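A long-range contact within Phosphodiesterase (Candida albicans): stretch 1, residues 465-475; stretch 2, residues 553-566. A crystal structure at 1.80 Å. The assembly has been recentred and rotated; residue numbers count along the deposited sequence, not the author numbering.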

# COMPACT_ATOMS: atom_id res chain seq x y z
N ASN A 465 -8.77 7.38 10.14
CA ASN A 465 -9.79 8.04 9.34
C ASN A 465 -10.76 8.86 10.19
O ASN A 465 -11.13 9.97 9.80
N VAL A 466 -11.18 8.31 11.33
CA VAL A 466 -12.09 9.03 12.25
C VAL A 466 -11.44 10.21 12.98
O VAL A 466 -12.16 11.02 13.56
N THR A 467 -10.10 10.27 12.99
CA THR A 467 -9.33 11.36 13.60
C THR A 467 -8.93 12.49 12.62
O THR A 467 -8.37 13.49 13.04
N ARG A 468 -9.21 12.31 11.33
CA ARG A 468 -9.01 13.39 10.36
C ARG A 468 -10.19 14.36 10.47
O ARG A 468 -11.28 13.95 10.87
N PRO A 469 -9.99 15.62 10.05
CA PRO A 469 -11.12 16.54 9.98
C PRO A 469 -12.31 16.00 9.18
O PRO A 469 -12.14 15.22 8.24
N LEU A 470 -13.49 16.45 9.57
CA LEU A 470 -14.76 15.86 9.16
C LEU A 470 -14.92 15.57 7.67
O LEU A 470 -15.36 14.48 7.31
N ARG A 471 -14.58 16.53 6.80
CA ARG A 471 -14.81 16.35 5.37
C ARG A 471 -13.97 15.20 4.80
O ARG A 471 -14.47 14.38 4.02
N VAL A 472 -12.70 15.15 5.19
CA VAL A 472 -11.79 14.10 4.74
C VAL A 472 -12.20 12.76 5.35
O VAL A 472 -12.15 11.73 4.68
N SER A 473 -12.62 12.80 6.61
CA SER A 473 -13.04 11.59 7.32
C SER A 473 -14.23 10.97 6.62
O SER A 473 -14.30 9.74 6.50
N ALA A 474 -15.14 11.80 6.14
CA ALA A 474 -16.32 11.32 5.42
C ALA A 474 -15.97 10.71 4.06
O ALA A 474 -16.60 9.75 3.64
N GLN A 475 -15.00 11.30 3.36
CA GLN A 475 -14.56 10.76 2.06
C GLN A 475 -14.04 9.33 2.23
O GLN A 475 -14.36 8.46 1.44
N TYR A 553 -4.82 15.88 20.33
CA TYR A 553 -5.61 16.46 19.25
C TYR A 553 -6.45 15.43 18.50
O TYR A 553 -7.53 15.76 17.99
N THR A 554 -5.98 14.18 18.43
CA THR A 554 -6.75 13.11 17.79
C THR A 554 -8.06 12.86 18.53
O THR A 554 -9.12 12.77 17.91
N CYS A 555 -7.98 12.76 19.85
CA CYS A 555 -9.19 12.64 20.67
C CYS A 555 -10.14 13.83 20.48
O CYS A 555 -11.36 13.66 20.43
N ASP A 556 -9.57 15.03 20.36
CA ASP A 556 -10.37 16.25 20.15
C ASP A 556 -11.18 16.18 18.86
O ASP A 556 -12.36 16.55 18.85
N ILE A 557 -10.56 15.70 17.78
CA ILE A 557 -11.24 15.61 16.48
C ILE A 557 -12.25 14.46 16.45
O ILE A 557 -13.32 14.60 15.85
N ILE A 558 -11.93 13.34 17.08
CA ILE A 558 -12.89 12.23 17.20
C ILE A 558 -14.20 12.72 17.83
O ILE A 558 -15.28 12.44 17.32
N MET A 559 -14.08 13.46 18.93
CA MET A 559 -15.27 13.98 19.62
C MET A 559 -16.05 14.94 18.71
O MET A 559 -17.26 14.77 18.54
N GLU A 560 -15.37 15.91 18.11
CA GLU A 560 -16.01 16.84 17.18
C GLU A 560 -16.76 16.10 16.06
O GLU A 560 -17.92 16.41 15.77
N ASN A 561 -16.09 15.12 15.45
CA ASN A 561 -16.74 14.29 14.44
C ASN A 561 -17.91 13.49 15.01
O ASN A 561 -18.95 13.38 14.37
N LYS A 562 -17.72 12.93 16.20
CA LYS A 562 -18.77 12.13 16.85
C LYS A 562 -20.04 12.96 17.09
O LYS A 562 -21.15 12.51 16.78
N LEU A 563 -19.86 14.16 17.62
CA LEU A 563 -20.98 15.08 17.86
C LEU A 563 -21.76 15.35 16.58
O LEU A 563 -22.99 15.34 16.58
N PHE A 564 -21.04 15.58 15.48
CA PHE A 564 -21.68 15.83 14.19
C PHE A 564 -22.46 14.62 13.71
O PHE A 564 -23.57 14.75 13.19
N TRP A 565 -21.87 13.43 13.85
CA TRP A 565 -22.53 12.21 13.40
C TRP A 565 -23.74 11.90 14.28
O TRP A 565 -24.77 11.47 13.77
N LEU A 566 -23.59 12.12 15.58
CA LEU A 566 -24.73 12.04 16.52
C LEU A 566 -25.85 13.01 16.13
O LEU A 566 -27.03 12.63 16.13

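A single side-chain amide, that of Asn561, ties the segment before helix 470-475 to the long helix of stretch 2: its ND2 donates to Val466 O at 2.9 Å and to Arg468 O at 3.0 Å, with N-H...acceptor angles of 152° and 158°. The two amide hydrogens are thus both used, on carbonyls two residues apart, where the chain turns before helix 470-475 and its carbonyls lack the regular helical bonds. Asn561 points toward stretch 1 with chi1 m (-71°) and chi2 at -25°, a setting that lays the amide against the turn. Asn561 OD1 comes within 3.3 Å of Leu470 CB; it is also 3.4 Å from Leu470 N, but the angle is too poor for a hydrogen bond.

One helical turn earlier, Ile557 also points toward this segment. With chi1 m, Ile557 brings CG2 to 3.3 Å from Thr467 O and 3.4 Å from Arg468 O, so a methyl group packs against the polar backbone beside the amide; its chi2 is t. Ile557 CG2 also lies 4.1 Å from Pro469 N. Pro469 itself, at the N-cap position, directs its CB away, as does Arg468, whose guanidinium is hydrogen-bonded elsewhere in the structure; both meet stretch 2 chiefly through their backbone.

The CA atoms of Thr467 and Ile558 are the nearest CA pair across the stretches, 5.1 Å apart. The CB of Thr467 points sideways, and chi1 p (73°) places the methyl against the helix: Thr467 CG2 lies 3.6 Å from Ile558 CD1 and 4.0 Å from Thr554 CB. Ile558, m at chi1 and t at chi2, also meets Val466, chi1 m, whose CG2 is 4.3 Å from Ile558 CG1.

Toward the C-terminal end of stretch 2, Leu470 packs on two aromatic rings. It starts sideways from its CA, but its t, p rotamer brings the end of the side chain nearer. Leu470 CD2 sits over one face of Phe564, 3.5 Å from the ring centroid and 14° off the ring normal, a CH-pi contact; Phe564, with chi1 t and chi2 at 94°, points toward stretch 1. Leu470 CD1 is near both rings, 4.0 Å from Phe564 CD2 and 3.8 Å from Trp565 CZ2. Trp565 leaves the helix sideways with chi1 m, and its indole extends back to Ala474, whose CB lies at the ring edge, 4.3 Å from Trp565 CH2.

A water completes the polar side. It donates to Ser473 OG at 2.7 Å and accepts from Trp565 NE1 at 2.9 Å, bridging the helices and satisfying the indole nitrogen. Ser473 points toward stretch 2 with chi1 t, and its OG donates to Asn465 O at 2.6 Å, fastening the first helix to the start of its own stretch.

The axes of helices 470-475 and 553-566 cross at -72° with a closest approach of 10.9 Å. In all, 543 Å² is buried, summed over both sides, with Leu470, Thr467 and Asn561 contributing most.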

# COMPACT_ATOMS: atom_id res chain seq x y z
CB ASN A 465 -10.60 7.04 8.53
CG ASN A 465 -9.82 6.43 7.38
OD1 ASN A 465 -8.66 6.79 7.11
ND2 ASN A 465 -10.46 5.52 6.68
CB VAL A 466 -12.78 8.09 13.28
CG1 VAL A 466 -13.65 7.08 12.56
CG2 VAL A 466 -11.77 7.42 14.19
CB THR A 467 -8.04 10.86 14.29
OG1 THR A 467 -7.06 10.48 13.31
CG2 THR A 467 -8.32 9.68 15.21
CB ARG A 468 -8.99 12.88 8.92
CG ARG A 468 -7.94 11.81 8.63
CD ARG A 468 -6.52 12.34 8.71
NE ARG A 468 -5.57 11.37 8.15
CZ ARG A 468 -4.26 11.58 8.05
NH1 ARG A 468 -3.72 12.72 8.47
NH2 ARG A 468 -3.47 10.63 7.53
CB PRO A 469 -10.51 17.78 9.32
CG PRO A 469 -9.11 17.77 9.82
CD PRO A 469 -8.71 16.31 9.80
CB LEU A 470 -15.91 16.76 9.63
CG LEU A 470 -17.35 16.27 9.43
CD1 LEU A 470 -17.57 14.89 10.05
CD2 LEU A 470 -18.32 17.28 10.03
CB ARG A 471 -14.46 17.64 4.62
CG ARG A 471 -14.98 17.68 3.18
CD ARG A 471 -14.58 19.00 2.53
NE ARG A 471 -13.13 19.16 2.58
CZ ARG A 471 -12.27 18.55 1.76
NH1 ARG A 471 -12.71 17.75 0.79
NH2 ARG A 471 -10.97 18.74 1.91
CB VAL A 472 -10.33 14.42 5.13
CG1 VAL A 472 -9.40 13.24 4.82
CG2 VAL A 472 -9.85 15.67 4.41
CB SER A 473 -13.38 11.92 8.78
OG SER A 473 -13.63 10.75 9.55
CB ALA A 474 -17.32 12.45 5.22
CB GLN A 475 -13.47 11.64 1.46
CG GLN A 475 -13.95 12.99 0.94
CD GLN A 475 -12.83 13.83 0.37
OE1 GLN A 475 -11.73 13.87 0.91
NE2 GLN A 475 -13.12 14.52 -0.72
CB TYR A 553 -4.71 17.24 18.29
CG TYR A 553 -3.92 16.37 17.33
CD1 TYR A 553 -4.43 16.06 16.07
CD2 TYR A 553 -2.67 15.86 17.67
CE1 TYR A 553 -3.72 15.26 15.19
CE2 TYR A 553 -1.96 15.07 16.79
CZ TYR A 553 -2.48 14.78 15.55
OH TYR A 553 -1.77 13.99 14.66
CB THR A 554 -5.96 11.79 17.68
OG1 THR A 554 -5.47 11.39 18.97
CG2 THR A 554 -4.78 11.95 16.73
CB CYS A 555 -8.82 12.48 22.15
SG CYS A 555 -7.57 11.22 22.47
CB ASP A 556 -9.48 17.50 20.13
CG ASP A 556 -8.71 17.71 21.42
OD1 ASP A 556 -9.13 17.16 22.47
OD2 ASP A 556 -7.68 18.41 21.40
CB ILE A 557 -10.25 15.50 15.29
CG1 ILE A 557 -9.37 16.75 15.21
CG2 ILE A 557 -11.01 15.32 13.99
CD1 ILE A 557 -8.17 16.61 14.29
CB ILE A 558 -12.34 11.05 18.03
CG1 ILE A 558 -11.21 10.34 17.28
CG2 ILE A 558 -13.45 10.05 18.32
CD1 ILE A 558 -10.31 9.53 18.17
CB MET A 559 -14.88 14.68 20.93
CG MET A 559 -16.06 14.97 21.84
SD MET A 559 -16.82 13.48 22.53
CE MET A 559 -15.73 13.17 23.92
CB GLU A 560 -14.97 17.79 16.56
CG GLU A 560 -14.42 18.83 17.53
CD GLU A 560 -13.48 19.81 16.86
OE1 GLU A 560 -13.88 20.43 15.85
OE2 GLU A 560 -12.34 19.98 17.36
CB ASN A 561 -15.72 13.34 13.79
CG ASN A 561 -14.72 14.06 12.89
OD1 ASN A 561 -15.00 15.14 12.37
ND2 ASN A 561 -13.55 13.44 12.70
CB LYS A 562 -18.27 11.56 18.18
CG LYS A 562 -19.20 10.54 18.83
CD LYS A 562 -18.58 9.99 20.10
CE LYS A 562 -19.55 9.08 20.83
NZ LYS A 562 -18.95 8.52 22.07
CB LEU A 563 -20.49 16.39 18.46
CG LEU A 563 -19.92 16.31 19.88
CD1 LEU A 563 -19.40 17.68 20.32
CD2 LEU A 563 -20.96 15.78 20.86
CB PHE A 564 -20.63 16.22 13.13
CG PHE A 564 -21.20 16.44 11.76
CD1 PHE A 564 -21.56 17.71 11.34
CD2 PHE A 564 -21.40 15.38 10.89
CE1 PHE A 564 -22.09 17.92 10.08
CE2 PHE A 564 -21.93 15.58 9.63
CZ PHE A 564 -22.28 16.85 9.23
CB TRP A 565 -21.55 11.02 13.40
CG TRP A 565 -20.46 11.12 12.35
CD1 TRP A 565 -19.11 11.02 12.56
CD2 TRP A 565 -20.63 11.33 10.94
NE1 TRP A 565 -18.43 11.16 11.37
CE2 TRP A 565 -19.34 11.35 10.37
CE3 TRP A 565 -21.74 11.50 10.11
CZ2 TRP A 565 -19.14 11.54 9.00
CZ3 TRP A 565 -21.54 11.68 8.75
CH2 TRP A 565 -20.25 11.70 8.21
CB LEU A 566 -24.27 12.34 17.95
CG LEU A 566 -23.49 11.24 18.66
CD1 LEU A 566 -22.78 11.78 19.89
CD2 LEU A 566 -24.40 10.07 19.01
O HOH W 1 -15.61 10.37 11.36